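Local coordinates for Mgp-operon protein 3 (Mycoplasma pneumoniae, PDB 6RJ1), which probably takes part, as the P40/P90 partner of adhesin P1, in the sugar-dependent attachment of this human pathogen to host cells, at residues Tyr239-Ser244 against Ser354-Thr359; Gln168-Tyr173 against Lys225-Arg230; Val115-Ala120 against Phe128-Lys133; Leu28-Ala33 against Leu53-Arg58; Lys210-Pro215 against Gly603-Leu608. All coordinates share one frame; numbering follows the deposited sequence. Where two conformers were deposited one is given.

Interaction 1. Residues Tyr239-Ser244 against Ser354-Thr359; sequences YEPLDS and SKYLNT
A short two-stranded antiparallel ribbon forms where Tyr239-Pro241 pairs with Tyr356-Asn358, the strand directions 148° apart. Glu240 and Leu357 are the hydrogen-bonded pair: Glu240 N reaches Leu357 O at 3.1 Å, and Leu357 N returns a straighter bond to Glu240 O at 2.8 Å. Past the end of the strand, Leu242 N adds a bond to Lys355 O at 3.0 Å. On one face Tyr239 and Asn358, a non-hydrogen-bonded pair, lie side by side and point the same way. Their ring and amide planes are turned 72° apart, with Tyr239 CE1 3.4 Å from Asn358 ND2, which donates to Ala268 O. Pro241 and Tyr356 form a second such pair, but their side chains diverge; Tyr356 CE1 still lies 4.0 Å from Pro241 CB, and its hydroxyl is hydrogen-bonded to Glu260. Leu357, on the other face with Glu240, is crossed at about a right angle by Leu242 from the loop beyond the strand, CD2 to CD2 at 3.8 Å. CG of Glu240 stands between backbone N and carbonyl carbon (chi1 56°), and the extended chain carries OE2 to 3.4 Å from Thr359 CG2; the buried carboxylate is held by Thr171, Thr174 and Arg227. Helix 253-267 covers the Tyr239 and Tyr356 side. With 109 residues between the segments, this is a long-range antiparallel ribbon and not a beta hairpin.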
# COMPACT_ATOMS: atom_id res chain seq x y z
N TYR A 239 -20.09 4.08 -6.27
CA TYR A 239 -20.85 3.40 -5.23
C TYR A 239 -20.14 2.15 -4.75
O TYR A 239 -19.47 1.46 -5.53
CB TYR A 239 -22.27 3.04 -5.74
CG TYR A 239 -22.89 4.12 -6.59
CD1 TYR A 239 -23.50 5.22 -6.01
CD2 TYR A 239 -22.83 4.06 -7.98
CE1 TYR A 239 -24.04 6.25 -6.79
CE2 TYR A 239 -23.36 5.07 -8.77
CZ TYR A 239 -23.98 6.16 -8.18
OH TYR A 239 -24.51 7.16 -8.95
N GLU A 240 -20.29 1.86 -3.45
CA GLU A 240 -19.73 0.68 -2.79
C GLU A 240 -20.72 0.16 -1.73
O GLU A 240 -21.39 0.98 -1.09
CB GLU A 240 -18.32 0.93 -2.23
CG GLU A 240 -18.20 2.10 -1.26
CD GLU A 240 -16.97 2.01 -0.37
OE1 GLU A 240 -16.84 0.99 0.34
OE2 GLU A 240 -16.15 2.95 -0.40
N PRO A 241 -20.86 -1.18 -1.57
CA PRO A 241 -21.86 -1.69 -0.61
C PRO A 241 -21.52 -1.54 0.87
O PRO A 241 -20.34 -1.50 1.24
CB PRO A 241 -21.99 -3.16 -1.01
CG PRO A 241 -20.68 -3.51 -1.57
CD PRO A 241 -20.17 -2.28 -2.26
N LEU A 242 -22.57 -1.47 1.71
CA LEU A 242 -22.44 -1.38 3.16
C LEU A 242 -22.07 -2.75 3.72
O LEU A 242 -21.35 -2.83 4.71
CB LEU A 242 -23.75 -0.90 3.79
CG LEU A 242 -24.04 0.58 3.66
CD1 LEU A 242 -25.51 0.84 3.73
CD2 LEU A 242 -23.33 1.38 4.75
N ASP A 243 -22.58 -3.82 3.07
CA ASP A 243 -22.35 -5.22 3.40
C ASP A 243 -22.14 -5.98 2.10
O ASP A 243 -23.08 -6.13 1.31
CB ASP A 243 -23.54 -5.78 4.20
CG ASP A 243 -23.30 -7.07 4.97
OD1 ASP A 243 -22.31 -7.78 4.66
OD2 ASP A 243 -24.10 -7.37 5.89
N SER A 244 -20.91 -6.45 1.86
CA SER A 244 -20.55 -7.20 0.65
C SER A 244 -21.02 -8.66 0.65
O SER A 244 -20.88 -9.37 -0.35
CB SER A 244 -19.06 -7.11 0.39
OG SER A 244 -18.78 -5.91 -0.31
N SER A 354 -29.21 2.67 2.29
CA SER A 354 -29.49 1.43 3.01
C SER A 354 -28.76 0.22 2.42
O SER A 354 -28.66 -0.81 3.09
CB SER A 354 -31.00 1.17 3.02
OG SER A 354 -31.53 1.22 1.71
N LYS A 355 -28.24 0.34 1.18
CA LYS A 355 -27.53 -0.74 0.50
C LYS A 355 -26.12 -0.32 0.06
O LYS A 355 -25.18 -1.11 0.21
CB LYS A 355 -28.35 -1.27 -0.70
CG LYS A 355 -29.69 -1.89 -0.31
CD LYS A 355 -30.39 -2.54 -1.51
CE LYS A 355 -31.90 -2.40 -1.42
NZ LYS A 355 -32.39 -1.00 -1.26
N TYR A 356 -25.98 0.90 -0.48
CA TYR A 356 -24.72 1.45 -1.00
C TYR A 356 -24.38 2.83 -0.46
O TYR A 356 -25.26 3.59 -0.05
CB TYR A 356 -24.75 1.53 -2.54
CG TYR A 356 -24.96 0.21 -3.23
CD1 TYR A 356 -23.88 -0.62 -3.54
CD2 TYR A 356 -26.23 -0.21 -3.61
CE1 TYR A 356 -24.07 -1.85 -4.18
CE2 TYR A 356 -26.43 -1.44 -4.25
CZ TYR A 356 -25.35 -2.25 -4.53
OH TYR A 356 -25.54 -3.46 -5.15
N LEU A 357 -23.07 3.17 -0.52
CA LEU A 357 -22.53 4.47 -0.14
C LEU A 357 -21.98 5.13 -1.40
O LEU A 357 -21.41 4.45 -2.25
CB LEU A 357 -21.36 4.33 0.87
CG LEU A 357 -21.63 3.71 2.23
CD1 LEU A 357 -20.35 3.13 2.80
CD2 LEU A 357 -22.27 4.70 3.20
N ASN A 358 -22.14 6.46 -1.51
CA ASN A 358 -21.59 7.24 -2.62
C ASN A 358 -20.30 7.85 -2.06
O ASN A 358 -20.34 8.72 -1.19
CB ASN A 358 -22.59 8.32 -3.06
CG ASN A 358 -22.29 8.97 -4.39
OD1 ASN A 358 -21.14 9.32 -4.70
ND2 ASN A 358 -23.32 9.18 -5.19
N THR A 359 -19.15 7.31 -2.51
CA THR A 359 -17.85 7.75 -1.99
C THR A 359 -17.06 8.56 -3.03
O THR A 359 -15.83 8.55 -3.01
CB THR A 359 -17.07 6.55 -1.44
OG1 THR A 359 -17.04 5.51 -2.42
CG2 THR A 359 -17.66 6.02 -0.13

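Interaction 2. Residues Gln168-Tyr173 against Lys225-Arg230; sequences QPVTPY and KGRAYR
Gln168 and Ala228 clasp each other through two hydrogen bonds, one from each backbone. Gln168 N donates to Ala228 O at 2.8 Å, and Ala228 N donates to the side-chain oxygen Gln168 OE1, also at 2.8 Å. The Gln168 chain, extended beyond CG, runs obliquely past Arg227, its amide plane only 14° from that of the guanidinium. Gln168 CG lies over one guanidinium face, 3.6 Å above the plane and toward the rim. The arginine chain bends at chi2 (-125°) and chi3, and NH1 gives a nearly straight bond to Pro169 O, 3.0 Å away. That oxygen lies in the guanidinium plane, although NH1 itself stands well above the carbonyl plane of Pro169. The contact is densest here, at Gln168, Arg227 and Ala228, all buried. It thins out at the partly exposed Val170, whose CG2 merely touches Arg227 NH1 at 3.4 Å, and beyond Val170 the segments part. Gln168 NE2 is bonded to Tyr239 O. Arg227 also forms salt bridges through NE with Glu167 and through NH2 with Glu240. A buried positive charge thus meets two carboxylates and a backbone carbonyl, which probably offsets much of the cost of burying it.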
# COMPACT_ATOMS: atom_id res chain seq x y z
N GLN A 168 -12.11 -2.12 -6.45
CA GLN A 168 -12.34 -0.69 -6.34
C GLN A 168 -11.61 -0.17 -5.08
O GLN A 168 -11.47 -0.94 -4.12
CB GLN A 168 -13.85 -0.34 -6.35
CG GLN A 168 -14.65 -0.80 -5.15
CD GLN A 168 -16.11 -0.44 -5.27
OE1 GLN A 168 -16.99 -1.29 -5.13
NE2 GLN A 168 -16.41 0.83 -5.53
N PRO A 169 -11.01 1.04 -5.09
CA PRO A 169 -10.25 1.47 -3.91
C PRO A 169 -11.05 1.54 -2.62
O PRO A 169 -12.25 1.81 -2.63
CB PRO A 169 -9.68 2.83 -4.33
CG PRO A 169 -9.77 2.86 -5.80
CD PRO A 169 -11.00 2.08 -6.13
N VAL A 170 -10.38 1.22 -1.50
CA VAL A 170 -10.98 1.27 -0.17
C VAL A 170 -10.95 2.74 0.24
O VAL A 170 -9.89 3.37 0.24
CB VAL A 170 -10.25 0.35 0.84
CG1 VAL A 170 -10.85 0.49 2.24
CG2 VAL A 170 -10.28 -1.11 0.40
N THR A 171 -12.12 3.30 0.56
CA THR A 171 -12.20 4.70 0.95
C THR A 171 -12.21 4.81 2.48
O THR A 171 -12.52 3.81 3.14
CB THR A 171 -13.45 5.37 0.33
OG1 THR A 171 -14.63 4.91 0.99
CG2 THR A 171 -13.54 5.16 -1.18
N PRO A 172 -11.97 5.99 3.07
CA PRO A 172 -12.06 6.11 4.54
C PRO A 172 -13.46 5.82 5.11
O PRO A 172 -13.61 5.72 6.33
CB PRO A 172 -11.64 7.56 4.80
CG PRO A 172 -11.91 8.27 3.53
CD PRO A 172 -11.60 7.29 2.47
N TYR A 173 -14.48 5.68 4.23
CA TYR A 173 -15.87 5.41 4.62
C TYR A 173 -16.31 3.97 4.36
O TYR A 173 -17.48 3.64 4.56
CB TYR A 173 -16.84 6.42 3.97
CG TYR A 173 -16.41 7.85 4.19
CD1 TYR A 173 -16.46 8.43 5.45
CD2 TYR A 173 -15.91 8.61 3.14
CE1 TYR A 173 -16.04 9.74 5.67
CE2 TYR A 173 -15.48 9.93 3.35
CZ TYR A 173 -15.54 10.48 4.61
OH TYR A 173 -15.10 11.76 4.82
N LYS A 225 -20.87 -11.31 -5.46
CA LYS A 225 -21.43 -10.15 -4.75
C LYS A 225 -20.30 -9.31 -4.16
O LYS A 225 -19.15 -9.76 -4.10
CB LYS A 225 -22.37 -10.61 -3.62
CG LYS A 225 -23.65 -11.27 -4.10
CD LYS A 225 -24.56 -11.68 -2.95
CE LYS A 225 -25.98 -11.93 -3.38
NZ LYS A 225 -26.11 -13.17 -4.19
N GLY A 226 -20.65 -8.10 -3.72
CA GLY A 226 -19.73 -7.18 -3.05
C GLY A 226 -19.07 -6.11 -3.89
O GLY A 226 -19.48 -5.84 -5.02
N ARG A 227 -18.02 -5.49 -3.29
CA ARG A 227 -17.18 -4.44 -3.87
C ARG A 227 -16.71 -4.85 -5.26
O ARG A 227 -16.39 -6.02 -5.49
CB ARG A 227 -15.94 -4.13 -3.01
CG ARG A 227 -16.10 -4.30 -1.50
CD ARG A 227 -15.74 -3.05 -0.72
NE ARG A 227 -14.40 -2.58 -1.07
CZ ARG A 227 -14.11 -1.33 -1.41
NH1 ARG A 227 -12.88 -1.00 -1.75
NH2 ARG A 227 -15.05 -0.40 -1.41
N ALA A 228 -16.71 -3.89 -6.19
CA ALA A 228 -16.36 -4.14 -7.57
C ALA A 228 -14.92 -4.56 -7.79
O ALA A 228 -14.00 -4.02 -7.17
CB ALA A 228 -16.69 -2.94 -8.42
N TYR A 229 -14.75 -5.56 -8.66
CA TYR A 229 -13.50 -6.06 -9.19
C TYR A 229 -13.65 -5.79 -10.67
O TYR A 229 -14.67 -6.16 -11.27
CB TYR A 229 -13.34 -7.57 -8.93
CG TYR A 229 -12.87 -7.87 -7.53
CD1 TYR A 229 -11.52 -7.80 -7.19
CD2 TYR A 229 -13.78 -8.22 -6.54
CE1 TYR A 229 -11.08 -8.07 -5.90
CE2 TYR A 229 -13.36 -8.49 -5.24
CZ TYR A 229 -12.01 -8.42 -4.92
OH TYR A 229 -11.60 -8.70 -3.63
N ARG A 230 -12.71 -5.04 -11.24
CA ARG A 230 -12.86 -4.69 -12.65
C ARG A 230 -11.61 -4.98 -13.47
O ARG A 230 -10.50 -5.00 -12.94
CB ARG A 230 -13.30 -3.21 -12.80
CG ARG A 230 -14.67 -2.84 -12.23
CD ARG A 230 -15.82 -3.27 -13.11
NE ARG A 230 -17.13 -2.92 -12.55
CZ ARG A 230 -17.84 -3.71 -11.74
NH1 ARG A 230 -19.01 -3.30 -11.28
NH2 ARG A 230 -17.37 -4.90 -11.38

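Interaction 3. Residues Val115-Ala120 against Phe128-Lys133; sequences VLIFKA and FERKIK
A classic beta bulge interrupts the pairing where Glu129 and Arg130 both face Ile117. Ile117 O accepts from Glu129 N at 2.8 Å and only weakly from Arg130 N at 3.4 Å, while Ile117 N bonds to Arg130 O. Beyond the bulge, Val115 and Ile132 form a regular hydrogen-bonded pair through both backbones. On one face, Phe128 turns its edge toward the face of Phe118, a T-shaped pair with centroids 5.7 Å apart and planes at 70°. CE1 of the Phe128 ring also meets Leu116 CD2 at 4.3 Å. On the other face Ile132 CD1 lies against Ile117 CG1 at 3.8 Å. At the exposed end, Lys119 crosses Glu129 at about a right angle, with a salt bridge of 3.5 Å from NZ to OE2. Leu116 and Phe118 also pair with strand 52-59. These are the features of a bulged beta hairpin, strands 114-121 and 125-135, inside a mixed sheet.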
# COMPACT_ATOMS: atom_id res chain seq x y z
N VAL A 115 7.96 15.03 -14.38
CA VAL A 115 8.92 15.35 -13.34
C VAL A 115 9.54 16.63 -13.88
O VAL A 115 10.06 16.62 -15.01
CB VAL A 115 9.96 14.23 -13.07
CG1 VAL A 115 11.14 14.76 -12.27
CG2 VAL A 115 9.32 13.05 -12.36
N LEU A 116 9.42 17.73 -13.14
CA LEU A 116 9.94 19.03 -13.55
C LEU A 116 11.21 19.37 -12.80
O LEU A 116 11.28 19.17 -11.59
CB LEU A 116 8.90 20.15 -13.35
CG LEU A 116 7.45 19.83 -13.67
CD1 LEU A 116 6.55 20.90 -13.16
CD2 LEU A 116 7.23 19.65 -15.15
N ILE A 117 12.21 19.88 -13.53
CA ILE A 117 13.50 20.27 -12.97
C ILE A 117 13.63 21.79 -13.07
O ILE A 117 13.41 22.38 -14.14
CB ILE A 117 14.68 19.54 -13.68
CG1 ILE A 117 14.47 18.00 -13.76
CG2 ILE A 117 16.04 19.89 -13.06
CD1 ILE A 117 14.34 17.19 -12.42
N PHE A 118 13.97 22.42 -11.94
CA PHE A 118 14.16 23.86 -11.82
C PHE A 118 15.55 24.16 -11.30
O PHE A 118 16.08 23.39 -10.50
CB PHE A 118 13.11 24.46 -10.87
CG PHE A 118 11.69 24.43 -11.38
CD1 PHE A 118 10.87 23.33 -11.13
CD2 PHE A 118 11.15 25.51 -12.07
CE1 PHE A 118 9.55 23.30 -11.58
CE2 PHE A 118 9.82 25.49 -12.52
CZ PHE A 118 9.03 24.38 -12.27
N LYS A 119 16.13 25.27 -11.75
CA LYS A 119 17.45 25.72 -11.31
C LYS A 119 17.26 27.00 -10.50
O LYS A 119 16.38 27.79 -10.83
CB LYS A 119 18.43 25.93 -12.48
CG LYS A 119 18.15 27.08 -13.46
CD LYS A 119 19.35 27.31 -14.37
CE LYS A 119 19.00 28.14 -15.59
NZ LYS A 119 18.19 27.37 -16.59
N ALA A 120 18.08 27.19 -9.46
CA ALA A 120 17.99 28.38 -8.63
C ALA A 120 18.40 29.63 -9.40
O ALA A 120 19.25 29.55 -10.29
CB ALA A 120 18.84 28.22 -7.38
N PHE A 128 12.81 27.41 -14.89
CA PHE A 128 12.48 26.08 -15.41
C PHE A 128 13.62 25.56 -16.30
O PHE A 128 14.04 26.27 -17.22
CB PHE A 128 11.12 26.08 -16.14
CG PHE A 128 10.75 24.79 -16.84
CD1 PHE A 128 10.31 23.68 -16.12
CD2 PHE A 128 10.83 24.69 -18.23
CE1 PHE A 128 9.98 22.50 -16.76
CE2 PHE A 128 10.50 23.49 -18.87
CZ PHE A 128 10.07 22.41 -18.14
N GLU A 129 14.13 24.36 -16.02
CA GLU A 129 15.20 23.75 -16.81
C GLU A 129 14.61 22.81 -17.85
O GLU A 129 14.73 23.07 -19.04
CB GLU A 129 16.20 22.99 -15.92
CG GLU A 129 17.18 23.88 -15.20
CD GLU A 129 18.63 23.42 -15.28
OE1 GLU A 129 18.92 22.27 -14.86
OE2 GLU A 129 19.46 24.21 -15.77
N ARG A 130 13.98 21.71 -17.40
CA ARG A 130 13.42 20.68 -18.26
C ARG A 130 12.34 19.84 -17.58
O ARG A 130 12.18 19.89 -16.36
CB ARG A 130 14.54 19.77 -18.83
CG ARG A 130 15.42 19.08 -17.79
CD ARG A 130 16.52 18.24 -18.41
NE ARG A 130 15.97 17.17 -19.24
CZ ARG A 130 16.29 16.96 -20.52
NH1 ARG A 130 15.72 15.98 -21.20
NH2 ARG A 130 17.18 17.74 -21.12
N LYS A 131 11.59 19.06 -18.39
CA LYS A 131 10.55 18.13 -17.95
C LYS A 131 10.80 16.73 -18.51
O LYS A 131 11.20 16.58 -19.66
CB LYS A 131 9.12 18.64 -18.23
CG LYS A 131 8.76 18.91 -19.69
CD LYS A 131 7.30 19.36 -19.81
CE LYS A 131 6.76 19.26 -21.22
NZ LYS A 131 7.11 20.45 -22.04
N ILE A 132 10.61 15.70 -17.66
CA ILE A 132 10.80 14.30 -18.02
C ILE A 132 9.42 13.62 -17.97
O ILE A 132 8.79 13.59 -16.91
CB ILE A 132 11.86 13.57 -17.13
CG1 ILE A 132 13.22 14.31 -17.13
CG2 ILE A 132 12.04 12.10 -17.54
CD1 ILE A 132 13.55 14.98 -15.85
N LYS A 133 8.96 13.12 -19.12
CA LYS A 133 7.68 12.45 -19.26
C LYS A 133 7.71 11.08 -18.59
O LYS A 133 8.70 10.35 -18.70
CB LYS A 133 7.34 12.30 -20.75
CG LYS A 133 5.86 12.18 -21.06
CD LYS A 133 5.72 12.24 -22.56
CE LYS A 133 4.30 12.16 -23.03
NZ LYS A 133 3.87 10.75 -23.19

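Interaction 4. Residues Leu28-Ala33 against Leu53-Arg58; sequences LDVVRA and LVALVR
Val30 CG1 stands anti to its own backbone N (chi1 164°) and Val57 CG1 anti to its carbonyl carbon (chi1 -69°), and the two methyls meet obliquely at 3.9 Å. The same Val30 methyl reaches Ala55 CB at 3.8 Å, so one branch bridges two residues of the strand that face the same way. Val57 CG1 in turn touches Val31 CG2 at 4.1 Å, lying against both valines of the first helical turn. Farther along, Leu28 and Leu53 reach toward each other tip to tip, CD2 to CD2 at 3.8 Å. The contact is wholly apolar, and the backbones stay well apart: Val30 CA and Ala55 CA are 7.6 Å from each other. Asp29 fixes the start of the helix as its N-cap, OD1 accepting from Arg32 N at 3.3 Å and weakly from Val31 N. Neighbours extend this buried layer, with Phe118 against Leu28, Leu116 against Val30, and Leu36 against Val57. Residues 28-31, from the strand end into helix 30-33, thus run roughly along strand 52-59 (directions 31° apart), against one face of its sheet, a layered packing of a capped helical turn on a beta sheet.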
# COMPACT_ATOMS: atom_id res chain seq x y z
N LEU A 28 6.60 30.34 -6.69
CA LEU A 28 6.73 29.74 -8.01
C LEU A 28 5.51 28.89 -8.36
O LEU A 28 5.25 27.90 -7.68
CB LEU A 28 8.04 28.92 -8.05
CG LEU A 28 8.25 27.92 -9.20
CD1 LEU A 28 8.90 28.58 -10.40
CD2 LEU A 28 9.07 26.74 -8.73
N ASP A 29 4.76 29.26 -9.44
CA ASP A 29 3.63 28.47 -9.92
C ASP A 29 4.24 27.45 -10.86
O ASP A 29 4.49 27.73 -12.03
CB ASP A 29 2.56 29.31 -10.64
CG ASP A 29 1.27 28.56 -11.01
OD1 ASP A 29 1.34 27.32 -11.25
OD2 ASP A 29 0.21 29.20 -11.06
N VAL A 30 4.52 26.27 -10.30
CA VAL A 30 5.16 25.13 -10.92
C VAL A 30 4.54 24.76 -12.29
O VAL A 30 5.27 24.56 -13.26
CB VAL A 30 5.18 23.96 -9.90
CG1 VAL A 30 5.47 22.62 -10.54
CG2 VAL A 30 6.17 24.24 -8.77
N VAL A 31 3.19 24.75 -12.38
CA VAL A 31 2.44 24.41 -13.59
C VAL A 31 2.59 25.51 -14.67
O VAL A 31 2.91 25.18 -15.82
CB VAL A 31 0.97 24.04 -13.26
CG1 VAL A 31 0.12 23.89 -14.52
CG2 VAL A 31 0.92 22.76 -12.43
N ARG A 32 2.38 26.79 -14.31
CA ARG A 32 2.51 27.93 -15.21
C ARG A 32 3.96 28.07 -15.72
O ARG A 32 4.16 28.26 -16.92
CB ARG A 32 2.09 29.23 -14.50
CG ARG A 32 0.84 29.88 -15.08
CD ARG A 32 -0.36 29.74 -14.15
NE ARG A 32 -1.53 30.44 -14.66
CZ ARG A 32 -2.64 30.68 -13.95
NH1 ARG A 32 -2.72 30.29 -12.69
NH2 ARG A 32 -3.65 31.33 -14.50
N ALA A 33 4.95 27.94 -14.81
CA ALA A 33 6.39 28.07 -15.11
C ALA A 33 6.91 26.98 -16.03
O ALA A 33 7.82 27.24 -16.82
CB ALA A 33 7.21 28.09 -13.82
N LEU A 53 15.51 22.17 -7.69
CA LEU A 53 14.16 21.90 -7.21
C LEU A 53 13.48 20.98 -8.22
O LEU A 53 13.36 21.31 -9.40
CB LEU A 53 13.35 23.19 -6.99
CG LEU A 53 11.91 23.03 -6.50
CD1 LEU A 53 11.86 22.66 -5.02
CD2 LEU A 53 11.13 24.29 -6.75
N VAL A 54 13.07 19.80 -7.74
CA VAL A 54 12.41 18.76 -8.52
C VAL A 54 10.93 18.72 -8.13
O VAL A 54 10.62 18.71 -6.94
CB VAL A 54 13.12 17.39 -8.32
CG1 VAL A 54 12.46 16.29 -9.14
CG2 VAL A 54 14.61 17.49 -8.64
N ALA A 55 10.02 18.71 -9.12
CA ALA A 55 8.57 18.66 -8.88
C ALA A 55 7.90 17.51 -9.66
O ALA A 55 8.46 17.04 -10.65
CB ALA A 55 7.93 20.00 -9.23
N LEU A 56 6.73 17.06 -9.19
CA LEU A 56 5.94 15.99 -9.81
C LEU A 56 4.53 16.53 -10.05
O LEU A 56 3.86 16.98 -9.12
CB LEU A 56 5.90 14.75 -8.90
CG LEU A 56 5.13 13.52 -9.40
CD1 LEU A 56 5.68 13.02 -10.73
CD2 LEU A 56 5.16 12.41 -8.37
N VAL A 57 4.10 16.49 -11.31
CA VAL A 57 2.78 17.00 -11.70
C VAL A 57 1.98 15.98 -12.51
O VAL A 57 2.55 15.25 -13.33
CB VAL A 57 2.86 18.38 -12.44
CG1 VAL A 57 3.29 19.51 -11.51
CG2 VAL A 57 3.75 18.30 -13.68
N ARG A 58 0.65 15.96 -12.31
CA ARG A 58 -0.26 15.08 -13.03
C ARG A 58 -1.53 15.83 -13.42
O ARG A 58 -1.86 16.84 -12.81
CB ARG A 58 -0.58 13.82 -12.19
CG ARG A 58 -1.44 14.05 -10.97
CD ARG A 58 -1.52 12.81 -10.10
NE ARG A 58 -2.20 13.11 -8.84
CZ ARG A 58 -2.38 12.23 -7.86
NH1 ARG A 58 -1.92 10.99 -7.98
NH2 ARG A 58 -3.02 12.59 -6.75

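Interaction 5. Residues Lys210-Pro215 against Gly603-Leu608; sequences KNNPGP and GPINGL
Two irregular loops pass each other with Gly214 CA 5.0 Å from Ile605 CA, neither segment holding helix or strand. Gly214 presents bare backbone here, its CA 3.8 Å from Ile605 O. The apolar part of the contact is carried by Ile605, whose CG1 is anti to the backbone N (chi1 -164°). Its terminal CD1 touches two neighbouring groups, 3.9 Å from the ring atom Pro213 CD and 3.9 Å from Asn212 ND2. Both Pro213 and Asn212 cross the isoleucine obliquely. Asn212 also lies near the Pro604 backbone, but ND2 is 3.6 Å from Pro604 O and takes Gln635 O as its hydrogen-bond partner instead. The other side of the amide faces its own chain: OD1 accepts from Gly214 N at 3.0 Å, closing an Asx turn around Pro213. With both ends of the amide engaged, its rotation is fixed, and the turn that brings Pro213 and Gly214 up to Ile605 is held in shape. Pro213 also packs on Thr619 and Val621, and Pro604 on Ala217. The first loop runs from helix 200-203, whose Trp200 donates to Asn212 O, toward strand 220-222, and Asn212 and Pro215 rest on helix 187-192. The second loop links helix 591-595 to strand 609-611.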
# COMPACT_ATOMS: atom_id res chain seq x y z
N LYS A 210 -1.08 -35.12 2.87
CA LYS A 210 -0.67 -36.03 3.95
C LYS A 210 -0.68 -35.29 5.28
O LYS A 210 -0.14 -34.19 5.38
CB LYS A 210 0.72 -36.63 3.68
CG LYS A 210 1.06 -37.84 4.53
CD LYS A 210 2.42 -38.43 4.19
CE LYS A 210 3.46 -38.14 5.22
NZ LYS A 210 4.70 -38.92 4.97
N ASN A 211 -1.36 -35.88 6.28
CA ASN A 211 -1.50 -35.39 7.66
C ASN A 211 -2.13 -34.00 7.77
O ASN A 211 -2.02 -33.38 8.83
CB ASN A 211 -0.17 -35.48 8.42
CG ASN A 211 0.43 -36.85 8.45
OD1 ASN A 211 -0.18 -37.82 8.92
ND2 ASN A 211 1.65 -36.97 7.94
N ASN A 212 -2.81 -33.50 6.71
CA ASN A 212 -3.46 -32.19 6.75
C ASN A 212 -4.70 -32.32 7.63
O ASN A 212 -5.58 -33.12 7.32
CB ASN A 212 -3.82 -31.68 5.36
CG ASN A 212 -4.22 -30.23 5.33
OD1 ASN A 212 -5.24 -29.82 5.89
ND2 ASN A 212 -3.42 -29.42 4.66
N PRO A 213 -4.75 -31.59 8.78
CA PRO A 213 -5.89 -31.74 9.69
C PRO A 213 -7.07 -30.79 9.42
O PRO A 213 -8.01 -30.77 10.21
CB PRO A 213 -5.25 -31.44 11.04
CG PRO A 213 -4.23 -30.41 10.73
CD PRO A 213 -3.76 -30.63 9.32
N GLY A 214 -7.01 -30.02 8.33
CA GLY A 214 -8.05 -29.05 8.02
C GLY A 214 -8.86 -29.31 6.76
O GLY A 214 -8.74 -28.53 5.81
N PRO A 215 -9.76 -30.33 6.74
CA PRO A 215 -10.58 -30.56 5.54
C PRO A 215 -11.56 -29.41 5.27
O PRO A 215 -11.92 -29.17 4.12
CB PRO A 215 -11.32 -31.86 5.86
CG PRO A 215 -11.34 -31.95 7.32
CD PRO A 215 -10.07 -31.33 7.79
N GLY A 603 -1.30 -24.40 0.23
CA GLY A 603 -2.76 -24.38 0.22
C GLY A 603 -3.36 -24.19 1.60
O GLY A 603 -2.62 -24.00 2.57
N PRO A 604 -4.70 -24.25 1.72
CA PRO A 604 -5.34 -24.02 3.03
C PRO A 604 -5.01 -25.05 4.12
O PRO A 604 -4.61 -26.18 3.82
CB PRO A 604 -6.84 -23.99 2.71
CG PRO A 604 -6.94 -23.84 1.25
CD PRO A 604 -5.71 -24.45 0.66
N ILE A 605 -5.16 -24.65 5.40
CA ILE A 605 -4.92 -25.47 6.59
C ILE A 605 -5.68 -24.93 7.81
O ILE A 605 -6.25 -25.71 8.57
CB ILE A 605 -3.39 -25.70 6.89
CG1 ILE A 605 -3.17 -26.89 7.87
CG2 ILE A 605 -2.66 -24.42 7.34
CD1 ILE A 605 -1.87 -27.61 7.73
N ASN A 606 -5.68 -23.61 7.98
CA ASN A 606 -6.30 -22.93 9.11
C ASN A 606 -7.81 -22.82 8.99
O ASN A 606 -8.37 -22.72 7.90
CB ASN A 606 -5.65 -21.55 9.34
CG ASN A 606 -4.18 -21.63 9.67
OD1 ASN A 606 -3.68 -22.63 10.20
ND2 ASN A 606 -3.45 -20.58 9.37
N GLY A 607 -8.43 -22.84 10.16
CA GLY A 607 -9.87 -22.76 10.36
C GLY A 607 -10.16 -23.02 11.82
O GLY A 607 -9.22 -23.11 12.62
N LEU A 608 -11.44 -23.17 12.19
CA LEU A 608 -11.81 -23.43 13.57
C LEU A 608 -11.48 -24.85 14.00
O LEU A 608 -12.00 -25.81 13.43
CB LEU A 608 -13.29 -23.08 13.85
CG LEU A 608 -13.73 -23.11 15.32
CD1 LEU A 608 -13.53 -21.77 16.00
CD2 LEU A 608 -15.17 -23.54 15.45

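Overall arrangement
From the N terminus, interaction 4 closes the first loop, laying helix 30-33 on strand 52-59. Interaction 3 follows as a local hairpin, and the two touch because strands 52-59 and 114-121 are neighbours in one sheet. Next, interaction 2 joins the loop after strand 165-167 to the approach to strand 229-230. Interaction 5 opens at 210-215, before interaction 2 has closed, so these two cross. It closes only at 603-608, and interaction 1 is nested inside its span. Interactions 1 and 2 touch, their centres about 9 Å apart. Interactions 3 and 5 lie on opposite sides of the chain's centre, their centres about 57 Å apart.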